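Anthrone oxidase-like protein (PDB 5F9P) acts as an oxygenase in atypical angucycline biosynthesis in Streptomyces ambofaciens, cleaving a carbon-carbon bond in the oxidative opening of ring B. Local coordinates at residues V12-T17 / N59-R64; R94-E99 / L164-L169; L139-P144 / G206-V211. All blocks are in the same frame, centred on the assembly; numbering follows the deposited sequence.

Contact 1 (V12-T17 / N59-R64)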
loop_
_atom_site.group_PDB
_atom_site.type_symbol
_atom_site.label_atom_id
_atom_site.label_comp_id
_atom_site.label_asym_id
_atom_site.label_seq_id
_atom_site.Cartn_x
_atom_site.Cartn_y
_atom_site.Cartn_z
ATOM N N VAL A 12 -1.494 4.698 6.655
ATOM C CA VAL A 12 -2.351 3.555 6.911
ATOM C C VAL A 12 -2.691 2.837 5.605
ATOM O O VAL A 12 -3.182 3.455 4.653
ATOM C CB VAL A 12 -3.653 3.984 7.641
ATOM C CG1 VAL A 12 -4.632 2.824 7.741
ATOM C CG2 VAL A 12 -3.323 4.524 9.035
ATOM N N LEU A 13 -2.398 1.539 5.556
ATOM C CA LEU A 13 -2.794 0.707 4.422
ATOM C C LEU A 13 -3.822 -0.329 4.835
ATOM O O LEU A 13 -3.558 -1.187 5.680
ATOM C CB LEU A 13 -1.589 0.034 3.771
ATOM C CG LEU A 13 -0.761 0.929 2.841
ATOM C CD1 LEU A 13 -0.236 2.172 3.562
ATOM C CD2 LEU A 13 0.380 0.142 2.246
ATOM N N ASN A 14 -5.010 -0.219 4.251
ATOM C CA ASN A 14 -6.079 -1.180 4.474
ATOM C C ASN A 14 -6.097 -2.176 3.319
ATOM O O ASN A 14 -6.389 -1.823 2.174
ATOM C CB ASN A 14 -7.429 -0.480 4.594
ATOM C CG ASN A 14 -7.505 0.456 5.785
ATOM O OD1 ASN A 14 -6.673 0.404 6.682
ATOM N ND2 ASN A 14 -8.533 1.299 5.810
ATOM N N LEU A 15 -5.752 -3.417 3.639
ATOM C CA LEU A 15 -5.594 -4.472 2.654
ATOM C C LEU A 15 -6.738 -5.473 2.757
ATOM O O LEU A 15 -6.997 -6.025 3.827
ATOM C CB LEU A 15 -4.261 -5.187 2.891
ATOM C CG LEU A 15 -4.013 -6.447 2.055
ATOM C CD1 LEU A 15 -3.941 -6.088 0.574
ATOM C CD2 LEU A 15 -2.739 -7.140 2.521
ATOM N N PHE A 16 -7.420 -5.697 1.639
ATOM C CA PHE A 16 -8.549 -6.609 1.593
ATOM C C PHE A 16 -8.329 -7.666 0.504
ATOM O O PHE A 16 -7.924 -7.340 -0.613
ATOM C CB PHE A 16 -9.825 -5.835 1.276
ATOM C CG PHE A 16 -10.086 -4.680 2.204
ATOM C CD1 PHE A 16 -10.713 -4.885 3.422
ATOM C CD2 PHE A 16 -9.723 -3.392 1.851
ATOM C CE1 PHE A 16 -10.954 -3.834 4.282
ATOM C CE2 PHE A 16 -9.975 -2.328 2.696
ATOM C CZ PHE A 16 -10.593 -2.551 3.919
ATOM N N THR A 17 -8.588 -8.925 0.837
ATOM C CA THR A 17 -8.555 -10.005 -0.145
ATOM C C THR A 17 -9.973 -10.543 -0.312
ATOM O O THR A 17 -10.775 -10.508 0.622
ATOM C CB THR A 17 -7.614 -11.162 0.292
ATOM O OG1 THR A 17 -8.087 -11.733 1.519
ATOM C CG2 THR A 17 -6.205 -10.647 0.504
ATOM N N ASN A 59 -6.413 0.255 0.225
ATOM C CA ASN A 59 -6.512 1.693 0.446
ATOM C C ASN A 59 -5.228 2.215 1.081
ATOM O O ASN A 59 -4.812 1.749 2.149
ATOM C CB ASN A 59 -7.715 2.023 1.339
ATOM C CG ASN A 59 -8.361 3.341 0.973
ATOM O OD1 ASN A 59 -7.740 4.177 0.331
ATOM N ND2 ASN A 59 -9.630 3.523 1.361
ATOM N N PHE A 60 -4.598 3.173 0.414
ATOM C CA PHE A 60 -3.408 3.837 0.932
ATOM C C PHE A 60 -3.867 5.172 1.514
ATOM O O PHE A 60 -4.264 6.070 0.765
ATOM C CB PHE A 60 -2.425 4.062 -0.211
ATOM C CG PHE A 60 -1.036 4.482 0.220
ATOM C CD1 PHE A 60 -0.815 5.724 0.807
ATOM C CD2 PHE A 60 0.055 3.655 -0.021
ATOM C CE1 PHE A 60 0.467 6.121 1.169
ATOM C CE2 PHE A 60 1.348 4.043 0.338
ATOM C CZ PHE A 60 1.553 5.276 0.932
ATOM N N ILE A 61 -3.822 5.284 2.843
ATOM C CA ILE A 61 -4.473 6.377 3.577
ATOM C C ILE A 61 -3.496 7.182 4.432
ATOM O O ILE A 61 -2.660 6.609 5.142
ATOM C CB ILE A 61 -5.586 5.840 4.499
ATOM C CG1 ILE A 61 -6.556 4.954 3.696
ATOM C CG2 ILE A 61 -6.331 6.990 5.200
ATOM C CD1 ILE A 61 -7.640 4.284 4.539
ATOM N N GLN A 62 -3.609 8.510 4.369
ATOM C CA GLN A 62 -2.775 9.386 5.187
ATOM C C GLN A 62 -3.560 10.019 6.333
ATOM O O GLN A 62 -4.649 10.566 6.128
ATOM C CB GLN A 62 -2.136 10.459 4.307
ATOM C CG GLN A 62 -1.216 9.872 3.262
ATOM C CD GLN A 62 -0.660 10.907 2.320
ATOM O OE1 GLN A 62 -1.386 11.794 1.859
ATOM N NE2 GLN A 62 0.639 10.809 2.031
ATOM N N TRP A 63 -3.002 9.933 7.539
ATOM C CA TRP A 63 -3.640 10.425 8.761
ATOM C C TRP A 63 -2.648 11.313 9.514
ATOM O O TRP A 63 -1.466 10.986 9.597
ATOM C CB TRP A 63 -4.048 9.256 9.677
ATOM C CG TRP A 63 -5.325 8.555 9.309
ATOM C CD1 TRP A 63 -5.450 7.413 8.570
ATOM C CD2 TRP A 63 -6.658 8.940 9.681
ATOM N NE1 TRP A 63 -6.773 7.072 8.452
ATOM C CE2 TRP A 63 -7.536 7.989 9.125
ATOM C CE3 TRP A 63 -7.193 10.000 10.431
ATOM C CZ2 TRP A 63 -8.919 8.061 9.284
ATOM C CZ3 TRP A 63 -8.571 10.073 10.589
ATOM C CH2 TRP A 63 -9.417 9.106 10.020
ATOM N N ARG A 64 -3.120 12.431 10.057
ATOM C CA ARG A 64 -2.243 13.337 10.798
ATOM C C ARG A 64 -1.556 12.606 11.964
ATOM O O ARG A 64 -0.362 12.750 12.164
ATOM C CB ARG A 64 -3.031 14.545 11.298
ATOM C CG ARG A 64 -2.197 15.570 12.027
ATOM C CD ARG A 64 -3.051 16.728 12.518
ATOM N NE ARG A 64 -4.224 16.275 13.266
ATOM C CZ ARG A 64 -5.190 17.080 13.700
ATOM N NH1 ARG A 64 -5.121 18.387 13.470
ATOM N NH2 ARG A 64 -6.222 16.582 14.370
#

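Contact 2 (R94-E99 / L164-L169)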
loop_
_atom_site.group_PDB
_atom_site.type_symbol
_atom_site.label_atom_id
_atom_site.label_comp_id
_atom_site.label_asym_id
_atom_site.label_seq_id
_atom_site.Cartn_x
_atom_site.Cartn_y
_atom_site.Cartn_z
ATOM N N ARG A 94 -6.762 -6.646 6.625
ATOM C CA ARG A 94 -5.608 -6.207 7.399
ATOM C C ARG A 94 -5.517 -4.692 7.346
ATOM O O ARG A 94 -5.386 -4.107 6.266
ATOM C CB ARG A 94 -4.310 -6.825 6.869
ATOM C CG ARG A 94 -4.058 -8.254 7.346
ATOM C CD ARG A 94 -4.094 -9.228 6.199
ATOM N NE ARG A 94 -2.819 -9.922 6.041
ATOM C CZ ARG A 94 -2.468 -10.615 4.959
ATOM N NH1 ARG A 94 -3.290 -10.692 3.911
ATOM N NH2 ARG A 94 -1.282 -11.212 4.916
ATOM N N LEU A 95 -5.605 -4.059 8.512
ATOM C CA LEU A 95 -5.540 -2.609 8.590
ATOM C C LEU A 95 -4.225 -2.269 9.252
ATOM O O LEU A 95 -4.056 -2.473 10.464
ATOM C CB LEU A 95 -6.708 -2.044 9.404
ATOM C CG LEU A 95 -8.115 -2.597 9.175
ATOM C CD1 LEU A 95 -9.064 -1.964 10.189
ATOM C CD2 LEU A 95 -8.620 -2.361 7.753
HETATM N N MSE A 96 -3.297 -1.745 8.457
HETATM C CA MSE A 96 -1.905 -1.668 8.870
HETATM C C MSE A 96 -1.411 -0.239 9.048
HETATM O O MSE A 96 -1.532 0.581 8.145
HETATM C CB MSE A 96 -1.036 -2.399 7.848
HETATM C CG MSE A 96 -1.242 -3.915 7.824
HETATM SE SE MSE A 96 -0.403 -4.719 6.258
HETATM C CE MSE A 96 -1.589 -3.940 4.891
ATOM N N GLN A 97 -0.838 0.053 10.212
ATOM C CA GLN A 97 -0.325 1.388 10.485
ATOM C C GLN A 97 1.186 1.399 10.309
ATOM O O GLN A 97 1.884 0.542 10.852
ATOM C CB GLN A 97 -0.712 1.833 11.903
ATOM C CG GLN A 97 -2.206 1.696 12.190
ATOM C CD GLN A 97 -2.564 2.014 13.637
ATOM O OE1 GLN A 97 -1.959 2.880 14.255
ATOM N NE2 GLN A 97 -3.549 1.309 14.177
ATOM N N ASN A 98 1.688 2.376 9.559
ATOM C CA ASN A 98 3.083 2.397 9.149
ATOM C C ASN A 98 3.698 3.771 9.225
ATOM O O ASN A 98 2.999 4.785 9.273
ATOM C CB ASN A 98 3.206 1.957 7.684
ATOM C CG ASN A 98 2.331 0.780 7.360
ATOM O OD1 ASN A 98 2.744 -0.371 7.501
ATOM N ND2 ASN A 98 1.101 1.058 6.942
ATOM N N GLU A 99 5.022 3.799 9.192
ATOM C CA GLU A 99 5.741 5.026 8.909
ATOM C C GLU A 99 6.552 4.793 7.645
ATOM O O GLU A 99 6.893 3.654 7.314
ATOM C CB GLU A 99 6.633 5.434 10.079
ATOM C CG GLU A 99 7.794 4.518 10.336
ATOM C CD GLU A 99 8.543 4.887 11.620
ATOM O OE1 GLU A 99 9.602 4.282 11.889
ATOM O OE2 GLU A 99 8.068 5.781 12.360
ATOM N N LEU A 164 4.135 -0.427 12.054
ATOM C CA LEU A 164 4.067 0.004 13.461
ATOM C C LEU A 164 3.180 -0.907 14.312
ATOM O O LEU A 164 3.552 -1.310 15.416
ATOM C CB LEU A 164 3.550 1.444 13.549
ATOM C CG LEU A 164 4.497 2.472 12.940
ATOM C CD1 LEU A 164 4.053 3.891 13.274
ATOM C CD2 LEU A 164 5.922 2.206 13.428
ATOM N N ARG A 165 2.005 -1.228 13.782
ATOM C CA ARG A 165 1.031 -2.067 14.464
ATOM C C ARG A 165 -0.093 -2.320 13.468
ATOM O O ARG A 165 -0.177 -1.641 12.448
ATOM C CB ARG A 165 0.503 -1.356 15.715
ATOM C CG ARG A 165 -0.282 -0.100 15.417
ATOM C CD ARG A 165 -0.512 0.727 16.679
ATOM N NE ARG A 165 0.725 1.320 17.175
ATOM C CZ ARG A 165 1.248 2.459 16.726
ATOM N NH1 ARG A 165 0.644 3.143 15.761
ATOM N NH2 ARG A 165 2.386 2.912 17.238
ATOM N N ALA A 166 -0.953 -3.295 13.736
ATOM C CA ALA A 166 -1.938 -3.673 12.730
ATOM C C ALA A 166 -3.119 -4.393 13.336
ATOM O O ALA A 166 -2.978 -5.057 14.347
ATOM C CB ALA A 166 -1.287 -4.548 11.661
ATOM N N ARG A 167 -4.280 -4.263 12.708
ATOM C CA ARG A 167 -5.426 -5.092 13.056
ATOM C C ARG A 167 -5.552 -6.169 12.003
ATOM O O ARG A 167 -5.657 -5.869 10.816
ATOM C CB ARG A 167 -6.702 -4.247 13.146
ATOM C CG ARG A 167 -6.588 -3.111 14.174
ATOM C CD ARG A 167 -7.745 -2.132 14.105
ATOM N NE ARG A 167 -9.017 -2.825 14.263
ATOM C CZ ARG A 167 -10.189 -2.225 14.432
ATOM N NH1 ARG A 167 -10.261 -0.900 14.470
ATOM N NH2 ARG A 167 -11.290 -2.954 14.572
ATOM N N GLY A 168 -5.514 -7.428 12.424
ATOM C CA GLY A 168 -5.635 -8.529 11.494
ATOM C C GLY A 168 -4.285 -9.079 11.081
ATOM O O GLY A 168 -4.200 -9.969 10.244
ATOM N N LEU A 169 -3.224 -8.542 11.664
ATOM C CA LEU A 169 -1.871 -9.019 11.384
ATOM C C LEU A 169 -1.041 -8.852 12.657
ATOM O O LEU A 169 -1.032 -7.781 13.263
ATOM C CB LEU A 169 -1.255 -8.228 10.221
ATOM C CG LEU A 169 0.181 -8.506 9.755
ATOM C CD1 LEU A 169 0.568 -7.574 8.620
ATOM C CD2 LEU A 169 1.171 -8.356 10.888
#

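Contact 3 (L139-P144 / G206-V211)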
loop_
_atom_site.group_PDB
_atom_site.type_symbol
_atom_site.label_atom_id
_atom_site.label_comp_id
_atom_site.label_asym_id
_atom_site.label_seq_id
_atom_site.Cartn_x
_atom_site.Cartn_y
_atom_site.Cartn_z
ATOM N N LEU A 139 14.368 -3.539 6.238
ATOM C CA LEU A 139 14.142 -2.167 5.809
ATOM C C LEU A 139 15.341 -1.633 5.037
ATOM O O LEU A 139 15.196 -0.976 4.008
ATOM C CB LEU A 139 13.876 -1.281 7.027
ATOM C CG LEU A 139 12.546 -1.496 7.747
ATOM C CD1 LEU A 139 12.513 -0.700 9.054
ATOM C CD2 LEU A 139 11.404 -1.063 6.830
ATOM N N ASP A 140 16.535 -1.898 5.554
ATOM C CA ASP A 140 17.744 -1.469 4.870
ATOM C C ASP A 140 17.883 -2.137 3.510
ATOM O O ASP A 140 18.212 -1.480 2.525
ATOM C CB ASP A 140 18.982 -1.745 5.711
ATOM C CG ASP A 140 20.205 -1.072 5.148
ATOM O OD1 ASP A 140 20.293 0.174 5.262
ATOM O OD2 ASP A 140 21.066 -1.778 4.580
ATOM N N ALA A 141 17.624 -3.440 3.457
ATOM C CA ALA A 141 17.732 -4.186 2.205
ATOM C C ALA A 141 16.756 -3.695 1.145
ATOM O O ALA A 141 17.131 -3.567 -0.031
ATOM C CB ALA A 141 17.534 -5.696 2.438
ATOM N N LEU A 142 15.510 -3.449 1.553
ATOM C CA LEU A 142 14.445 -3.068 0.606
ATOM C C LEU A 142 14.625 -1.653 0.100
ATOM O O LEU A 142 14.335 -1.369 -1.056
ATOM C CB LEU A 142 13.056 -3.197 1.250
ATOM C CG LEU A 142 12.502 -4.604 1.421
ATOM C CD1 LEU A 142 11.297 -4.581 2.340
ATOM C CD2 LEU A 142 12.145 -5.184 0.048
ATOM N N GLY A 143 15.097 -0.766 0.977
ATOM C CA GLY A 143 15.212 0.640 0.652
ATOM C C GLY A 143 16.549 0.944 0.004
ATOM O O GLY A 143 16.703 0.776 -1.209
ATOM N N PRO A 144 17.523 1.396 0.810
ATOM C CA PRO A 144 18.872 1.716 0.305
ATOM C C PRO A 144 19.470 0.549 -0.470
ATOM O O PRO A 144 20.185 0.758 -1.445
ATOM C CB PRO A 144 19.679 1.968 1.585
ATOM C CG PRO A 144 18.660 2.372 2.609
ATOM C CD PRO A 144 17.393 1.633 2.261
ATOM N N GLY A 206 18.201 -11.562 -0.994
ATOM C CA GLY A 206 18.757 -12.562 -0.099
ATOM C C GLY A 206 18.692 -12.141 1.363
ATOM O O GLY A 206 18.471 -12.968 2.259
ATOM N N ARG A 207 18.895 -10.853 1.604
ATOM C CA ARG A 207 18.814 -10.298 2.950
ATOM C C ARG A 207 17.379 -10.342 3.481
ATOM O O ARG A 207 17.144 -10.743 4.613
ATOM C CB ARG A 207 19.364 -8.876 2.960
ATOM C CG ARG A 207 20.896 -8.823 2.852
ATOM C CD ARG A 207 21.387 -7.403 2.590
ATOM N NE ARG A 207 21.214 -6.540 3.752
ATOM C CZ ARG A 207 21.219 -5.211 3.699
ATOM N NH1 ARG A 207 21.381 -4.594 2.535
ATOM N NH2 ARG A 207 21.062 -4.506 4.809
ATOM N N VAL A 208 16.416 -9.941 2.657
ATOM C CA VAL A 208 15.015 -10.040 3.060
ATOM C C VAL A 208 14.621 -11.495 3.301
ATOM O O VAL A 208 14.027 -11.827 4.331
ATOM C CB VAL A 208 14.080 -9.421 2.008
ATOM C CG1 VAL A 208 12.617 -9.574 2.437
ATOM C CG2 VAL A 208 14.426 -7.965 1.818
ATOM N N ARG A 209 14.977 -12.366 2.361
ATOM C CA ARG A 209 14.657 -13.791 2.478
ATOM C C ARG A 209 15.120 -14.376 3.819
ATOM O O ARG A 209 14.432 -15.211 4.425
ATOM C CB ARG A 209 15.279 -14.563 1.306
ATOM C CG ARG A 209 15.186 -16.095 1.413
ATOM C CD ARG A 209 15.831 -16.731 0.186
ATOM N NE ARG A 209 15.969 -18.184 0.265
ATOM C CZ ARG A 209 15.819 -18.992 -0.780
ATOM N NH1 ARG A 209 15.510 -18.484 -1.969
ATOM N NH2 ARG A 209 15.974 -20.306 -0.646
ATOM N N ALA A 210 16.274 -13.926 4.296
ATOM C CA ALA A 210 16.821 -14.445 5.552
ATOM C C ALA A 210 15.953 -14.133 6.770
ATOM O O ALA A 210 15.991 -14.859 7.761
ATOM C CB ALA A 210 18.254 -13.935 5.770
ATOM N N VAL A 211 15.179 -13.052 6.706
ATOM C CA VAL A 211 14.443 -12.608 7.884
ATOM C C VAL A 211 12.925 -12.616 7.726
ATOM O O VAL A 211 12.219 -12.169 8.620
ATOM C CB VAL A 211 14.899 -11.197 8.364
ATOM C CG1 VAL A 211 16.392 -11.186 8.702
ATOM C CG2 VAL A 211 14.583 -10.153 7.316
HETATM O O HOH W 1 21.957 -1.480 2.232
#

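Contact 1 (V12-T17 / N59-R64)
Val12 and Ile61 share two main-chain hydrogen bonds, Val12 N to Ile61 O at 2.7 Å and Ile61 N to Val12 O at 2.7 Å. Two residues on, Asn14 N gives to Asn59 O (2.9 Å) and Asn59 N to Asn14 O (2.8 Å). These two hydrogen-bonded pairs set the antiparallel register of strands 10-17 and 56-63, whose segments run at 153° to each other within the closed eight-stranded barrel. The non-hydrogen-bonded pair Leu13-Phe60 lies between them, and a CA-H...O contact from Leu13 CA to Asn59 O (3.2 Å) accompanies the amide bonds there.

A CH-pi contact marks the face that carries Leu13 and Phe60. The two side chains lie side by side, pointing the same way, with Leu13 CD1 over the phenyl face 4.1 Å from the Phe60 ring centroid, displaced toward the CD2 side of the ring. The Phe60 ring in turn meets that of Tyr177, of strand 172-180, across the barrel.

The opposite face, with Val12, Asn14, Asn59 and Ile61, mixes apolar and amide side chains. Val12 CG2, set anti to its own carbonyl carbon, comes 3.6 Å from Trp63 CD1, approaching the indole obliquely, while the CB atoms of Val12 and Ile61 face each other across the strands. Ile61 CD1 extends diagonally along the strands to the Asn14 amide, 3.4 Å from ND2. Val12 and Trp63 pack on Leu69 of helix 66-74, and Trp63 meets Trp43 edge-to-face.

The chemistry thus divides by face: aliphatic-on-aromatic contact at Leu13 and Phe60; opposite, an apolar seat for the helix at Val12 and Trp63, with Ile61 leaning on Trp43 and Ser46 beside the Asn14 amide. Between the faces, reciprocal amide bonds satisfy the backbone groups of both hydrogen-bonded pairs.

Contact 2 (R94-E99 / L164-L169)
Gln97 meets two successive residues of the facing strand, Leu164 and Arg165, in a classic beta bulge. Its carbonyl oxygen takes both amides: Leu164 N lies 2.7 Å from Gln97 O, and Arg165 N makes a weak bond to the same oxygen at 3.4 Å. Gln97 N donates back to Arg165 O. The side chains add a further link, Arg165 NH1 to Gln97 OE1 at 3.0 Å. OE1 sits in the guanidinium plane, whereas NH1 stands above the amide plane, the two groups being turned 62° apart. Arg165 CG, held between its backbone N and carbonyl carbon (chi1 65°), lies against the Gln97 amide carbon.

Beyond the bulge the pairing of strands 92-105 and 155-167, antiparallel neighbours in the eight-stranded barrel with segments at 166°, is regular. Leu95 and Arg167 exchange two backbone bonds, Leu95 N to Arg167 O and Arg167 N to Leu95 O, both 2.9 Å. On the side that carries Leu95, its CD1 lies 4.1 Å above one face of the Arg167 guanidinium, offset toward the rim. On the other side, Met96, a selenomethionine, packs its CG 3.9 Å from Ala166 CB, and its SE 3.8 Å from Leu169 CD1. Gly168, at positive phi, lets the chain turn so that Leu169 comes back against the sheet.

A second shell backs both faces. Phe173 of strand 172-180 touches Met96 and Ala166. Tyr73 of helix 66-74 packs on Leu95 and Gln97 and makes a cation-pi contact with Arg167, while Phe78 touches Leu95 and Arg167.

Leu95 and Tyr73 probably help keep the Arg167 guanidinium against the protein surface. At the bulge, one carbonyl serving two amides keeps the strands joined despite the extra residue; the Arg165-Gln97 bond adds a polar tie, though exposed Arg165 also touches a crystal neighbour.

Contact 3 (L139-P144 / G206-V211)
Asp140 and Arg207 pair where two helices, 135-142 and 199-211, pack against each other outside the eight-stranded barrel, in a fold consistent with the dimeric alpha-beta barrel clan. The backbones come near at Ala141 and Arg207, whose CA atoms are 6.3 Å apart.

The polar part is a salt bridge. Arg207 NH2 donates to Asp140 OD2 over 2.7 Å, almost straight at 176°. The oxygen uses its anti lone pair and lies in the guanidinium plane, although the carboxylate itself is turned 54° from that plane. A water in the guanidinium plane accepts from Arg207 NH1 at 3.2 Å; its very short approach to Asp140 OD2 is doubtful. Arg207 NE forms another salt bridge, with Glu137 one turn earlier, so two acids of helix 135-142 grip the guanidinium, through NH2 and NE, an arrangement likely to hold its rotation and balance its charge.

A methyl covers a face of this group: Ala141 CB sits 3.8 Å above the guanidinium plane, over its centre. The same CB is 3.7 Å from Arg207 CB, and a bend of the arginine chain at chi3 keeps NE close to the methyl.

Apolar packing continues inward through Val208. Leu142 of the opposite helix crosses it at about a right angle, and both side chains rest on Phe128 of strand 122-130, beneath the helices. Leu142 also reaches Val160 and Val174 on the sheet, and lies about 4 Å from a bound glycerol, probably from the crystallisation liquor. Helix 135-142 finishes here, with Gly143 N bonded to Leu139 O. A single methyl joins the two halves of the apolar patch: Val208 CG2 lies 3.9 Å from both Ala141 CB and Leu142 CG.

How the contacts relate
Contacts 1 and 2 are consecutive parts of one barrel wall: strands 56-63, 10-17, 92-105 and 155-167 are neighbours in that order, and the two contact centres lie 9 Å apart. They join where strands 10-17 and 92-105 meet, through probable hydrogen bonds from Leu15 N to Arg94 O (2.7 Å) and from Met96 N to Leu13 O (2.8 Å). Helix 66-74 covers the outer side of both. Contact 3 lies in a helical layer resting on the same strands 92-105 and 155-167; its nearest atoms are about 6 Å from contact 2 and about 12 Å from contact 1. Its glycerol neighbour by itself identifies no active site.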